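PDB 4UE0: fiber from Bovine adenovirus 4, which forms the trimeric fibre of the virion, whose C-terminal head domain, given here, probably attaches the virus to a receptor on the host cell. Local coordinates for the interface of chains A and B. Residues are numbered along the deposited sequence; one frame, centred on the assembly and turned at random. Chains: chain A/B, Fiber.

Contact 1: the interface of chains A and B. Residues chain A 32-33; chain B 11, 13, 22-24, 39, 41.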
loop_
_atom_site.group_PDB
_atom_site.type_symbol
_atom_site.label_atom_id
_atom_site.label_comp_id
_atom_site.label_asym_id
_atom_site.label_seq_id
_atom_site.Cartn_x
_atom_site.Cartn_y
_atom_site.Cartn_z
ATOM N N ILE A 32 15.542 -17.932 0.498
ATOM C CA ILE A 32 15.872 -16.886 -0.466
ATOM C C ILE A 32 16.105 -15.559 0.282
ATOM O O ILE A 32 17.066 -14.831 -0.019
ATOM C CB ILE A 32 14.730 -16.685 -1.506
ATOM C CG1 ILE A 32 14.348 -18.022 -2.167
ATOM C CG2 ILE A 32 15.105 -15.604 -2.534
ATOM C CD1 ILE A 32 13.284 -17.884 -3.238
ATOM N N ARG A 33 15.233 -15.257 1.255
ATOM C CA ARG A 33 15.256 -13.971 1.935
ATOM C C ARG A 33 14.402 -14.013 3.213
ATOM O O ARG A 33 13.572 -14.925 3.384
ATOM C CB ARG A 33 14.709 -12.883 0.995
ATOM C CG ARG A 33 13.267 -13.115 0.520
ATOM C CD ARG A 33 12.689 -11.845 -0.125
ATOM N NE ARG A 33 11.340 -12.022 -0.681
ATOM C CZ ARG A 33 10.514 -11.036 -1.052
ATOM N NH1 ARG A 33 10.841 -9.766 -0.907
ATOM N NH2 ARG A 33 9.315 -11.337 -1.563
ATOM N N SER B 11 9.681 -15.509 -4.904
ATOM C CA SER B 11 10.467 -14.312 -4.664
ATOM C C SER B 11 11.577 -14.248 -5.690
ATOM O O SER B 11 12.018 -15.272 -6.223
ATOM C CB SER B 11 11.115 -14.341 -3.270
ATOM O OG SER B 11 10.121 -14.381 -2.277
ATOM N N VAL B 13 15.211 -11.829 -5.947
ATOM C CA VAL B 13 16.117 -10.758 -5.581
ATOM C C VAL B 13 16.911 -10.412 -6.832
ATOM O O VAL B 13 17.518 -11.289 -7.442
ATOM C CB VAL B 13 17.009 -11.211 -4.417
ATOM C CG1 VAL B 13 18.018 -10.139 -4.026
ATOM C CG2 VAL B 13 16.137 -11.567 -3.216
ATOM N N ALA B 22 14.043 -6.460 -4.258
ATOM C CA ALA B 22 13.516 -7.742 -3.856
ATOM C C ALA B 22 12.017 -7.769 -4.137
ATOM O O ALA B 22 11.239 -7.053 -3.524
ATOM C CB ALA B 22 13.795 -7.984 -2.385
ATOM N N LEU B 23 11.629 -8.622 -5.063
ATOM C CA LEU B 23 10.254 -8.789 -5.528
ATOM C C LEU B 23 9.634 -10.059 -4.989
ATOM O O LEU B 23 10.303 -11.081 -4.828
ATOM C CB LEU B 23 10.242 -8.923 -7.040
ATOM C CG LEU B 23 10.782 -7.708 -7.761
ATOM C CD1 LEU B 23 10.992 -8.031 -9.230
ATOM C CD2 LEU B 23 9.878 -6.519 -7.642
ATOM N N GLY B 24 8.348 -9.977 -4.738
ATOM C CA GLY B 24 7.550 -11.144 -4.409
ATOM C C GLY B 24 6.366 -11.193 -5.341
ATOM O O GLY B 24 5.850 -10.176 -5.781
ATOM N N ASN B 39 4.841 -7.536 -5.536
ATOM C CA ASN B 39 5.289 -6.552 -4.613
ATOM C C ASN B 39 6.785 -6.408 -4.587
ATOM O O ASN B 39 7.518 -7.232 -5.128
ATOM C CB ASN B 39 4.716 -6.750 -3.279
ATOM C CG ASN B 39 5.064 -8.032 -2.717
ATOM O OD1 ASN B 39 6.170 -8.576 -2.911
ATOM N ND2 ASN B 39 4.090 -8.615 -2.033
ATOM N N SER B 41 9.977 -4.769 -1.981
ATOM C CA SER B 41 10.422 -4.151 -0.733
ATOM C C SER B 41 11.031 -2.764 -1.008
ATOM O O SER B 41 11.351 -2.439 -2.161
ATOM C CB SER B 41 11.397 -5.040 0.025
ATOM O OG SER B 41 10.756 -6.192 0.523
HETATM O O HOH W 1 8.888 -8.068 -1.877
HETATM O O HOH W 2 7.572 -13.413 -1.467
#
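A polar, water-lined subunit interface of the fibre head trimer is formed where a loop of chain A lays an arginine against the strands of chain B, and it joins neighbouring subunits round the head trimer without exact two-fold symmetry. A:Arg33 has 58 Å² of its surface buried by chain B and carries the contact. Its chain starts with CG wedged between the backbone N and carbonyl carbon (chi1 60°), then runs extended from CG to NE, which brings the guanidinium to the strand surface of chain B. One flank of that group meets the hydroxyl of B:Ser11, in strand 9-16: NH2 donates to OG over 3.2 Å, with OG tilted 18° from the guanidinium plane. NE points at the same OG from 3.1 Å, but this bond counts as weak. Both donors therefore converge on one oxygen, a fork that should restrain rotation of the group. Over one face, the backbone O of B:Leu23 stands 3.4 Å above the plane and offset toward the rim, a placement that could favour the cation electrostatically without a hydrogen bond. The methyl CB of B:Ala22 lies 3.8 Å from NH1. The neighbouring A:Ile32 is poorly ordered, and its approach to B:Ser11 and B:Val13 is loose. Water completes the polar shell. Water 2 bridges NH2 to the B:Ser11 hydroxyl. At the guanidinium edge, in plane, water 1 shares a nearly straight hydrogen bond with NH1 of A:Arg33 (2.8 Å, 167° at the hydrogen). The same water 1 is also held, 3.0 Å away in each case, by the backbone O of B:Ala22 and the side-chain OD1 of B:Asn39.

Contact 2: the interface of chains A and B. Residues chain A 68-69, 118; chain B 42, 110.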
loop_
_atom_site.group_PDB
_atom_site.type_symbol
_atom_site.label_atom_id
_atom_site.label_comp_id
_atom_site.label_asym_id
_atom_site.label_seq_id
_atom_site.Cartn_x
_atom_site.Cartn_y
_atom_site.Cartn_z
ATOM N N SER A 68 18.990 0.098 8.086
ATOM C CA SER A 68 18.088 1.077 7.464
ATOM C C SER A 68 16.750 1.140 8.201
ATOM O O SER A 68 16.168 0.094 8.533
ATOM C CB SER A 68 17.827 0.762 5.979
ATOM O OG SER A 68 18.884 1.271 5.182
ATOM N N PRO A 69 16.231 2.355 8.415
ATOM C CA PRO A 69 14.859 2.471 8.902
ATOM C C PRO A 69 13.873 1.990 7.843
ATOM O O PRO A 69 14.188 1.999 6.639
ATOM C CB PRO A 69 14.693 3.973 9.159
ATOM C CG PRO A 69 16.001 4.600 9.012
ATOM C CD PRO A 69 16.847 3.677 8.201
ATOM N N ILE A 118 10.919 -4.508 4.323
ATOM C CA ILE A 118 12.352 -4.649 4.101
ATOM C C ILE A 118 12.645 -6.119 3.838
ATOM O O ILE A 118 12.178 -6.985 4.567
ATOM C CB ILE A 118 13.146 -4.154 5.317
ATOM C CG1 ILE A 118 13.126 -2.643 5.394
ATOM C CG2 ILE A 118 14.602 -4.615 5.233
ATOM C CD1 ILE A 118 13.725 -2.051 6.650
ATOM N N GLN B 42 11.197 -1.967 0.025
ATOM C CA GLN B 42 11.904 -0.696 -0.165
ATOM C C GLN B 42 13.296 -0.980 -0.722
ATOM O O GLN B 42 13.894 -2.034 -0.474
ATOM C CB GLN B 42 12.006 0.077 1.149
ATOM C CG GLN B 42 12.784 -0.601 2.269
ATOM C CD GLN B 42 12.671 0.182 3.546
ATOM O OE1 GLN B 42 11.573 0.457 4.030
ATOM N NE2 GLN B 42 13.798 0.562 4.095
ATOM N N MET B 110 15.960 6.289 -0.171
ATOM C CA MET B 110 15.093 5.112 -0.137
ATOM C C MET B 110 13.805 5.355 -0.913
ATOM O O MET B 110 13.189 6.421 -0.819
ATOM C CB MET B 110 14.741 4.762 1.304
ATOM C CG MET B 110 14.254 3.316 1.478
ATOM S SD MET B 110 15.510 2.066 1.187
ATOM C CE MET B 110 16.561 2.311 2.619
#
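B:Gln42 reaches across to A:Pro69, its amide NE2 donating a hydrogen bond of 2.9 Å to the backbone O. The bond is nearly straight, 167° at the hydrogen, and the acceptor lies nearly in the glutamine amide plane, so the N-H is well aimed. Seen from the carbonyl, the approach is less regular: the C=O...N angle is 143° and the donor is somewhat tilted from the carbonyl plane. Alongside this bond, the amide packs on an aliphatic surface. CG1 of A:Ile118 lies 3.4 Å from CD of B:Gln42, and the isoleucine CD1 carbon is 3.7 Å from NE2, the two side chains crossing obliquely. Bond and packing together would limit how the amide can turn. The glutamine chain sets this up by running extended beyond CG (chi2 -173°), which carries the amide away from its own backbone and across to chain A. Farther out, B:Met110 bends at both chi2 and chi3 and brings its terminal methyl to A:Ser68, with CE 3.6 Å from the serine OG. That serine is poorly ordered, so this outer contact gives weaker evidence of fit than the glutamine bond. In the fold, A:Ile118 lies in strand 114-120 near the C-terminus and A:Pro69 in the loop just before strand 70-77, whereas B:Gln42 and B:Met110 come from loops, the former just after strand 34-40 and the latter before strand 114-120.

The C-alpha centres of contact 1 and contact 2 lie about 14 Å apart, as parts of one interface between the same two chains. They share no residue, yet B:Ser41 of contact 1 directly precedes B:Gln42 of contact 2, so the segment after strand 34-40 of chain B runs from one to the other. On chain A, the loop before strand 34-40 serves contact 1, while strand 114-120 and the loop before strand 70-77 serve contact 2. With three copies in the assembly, each subunit should offer the chain A-type surface of both contacts to one neighbour and the chain B-type surface to the other, closing the ring.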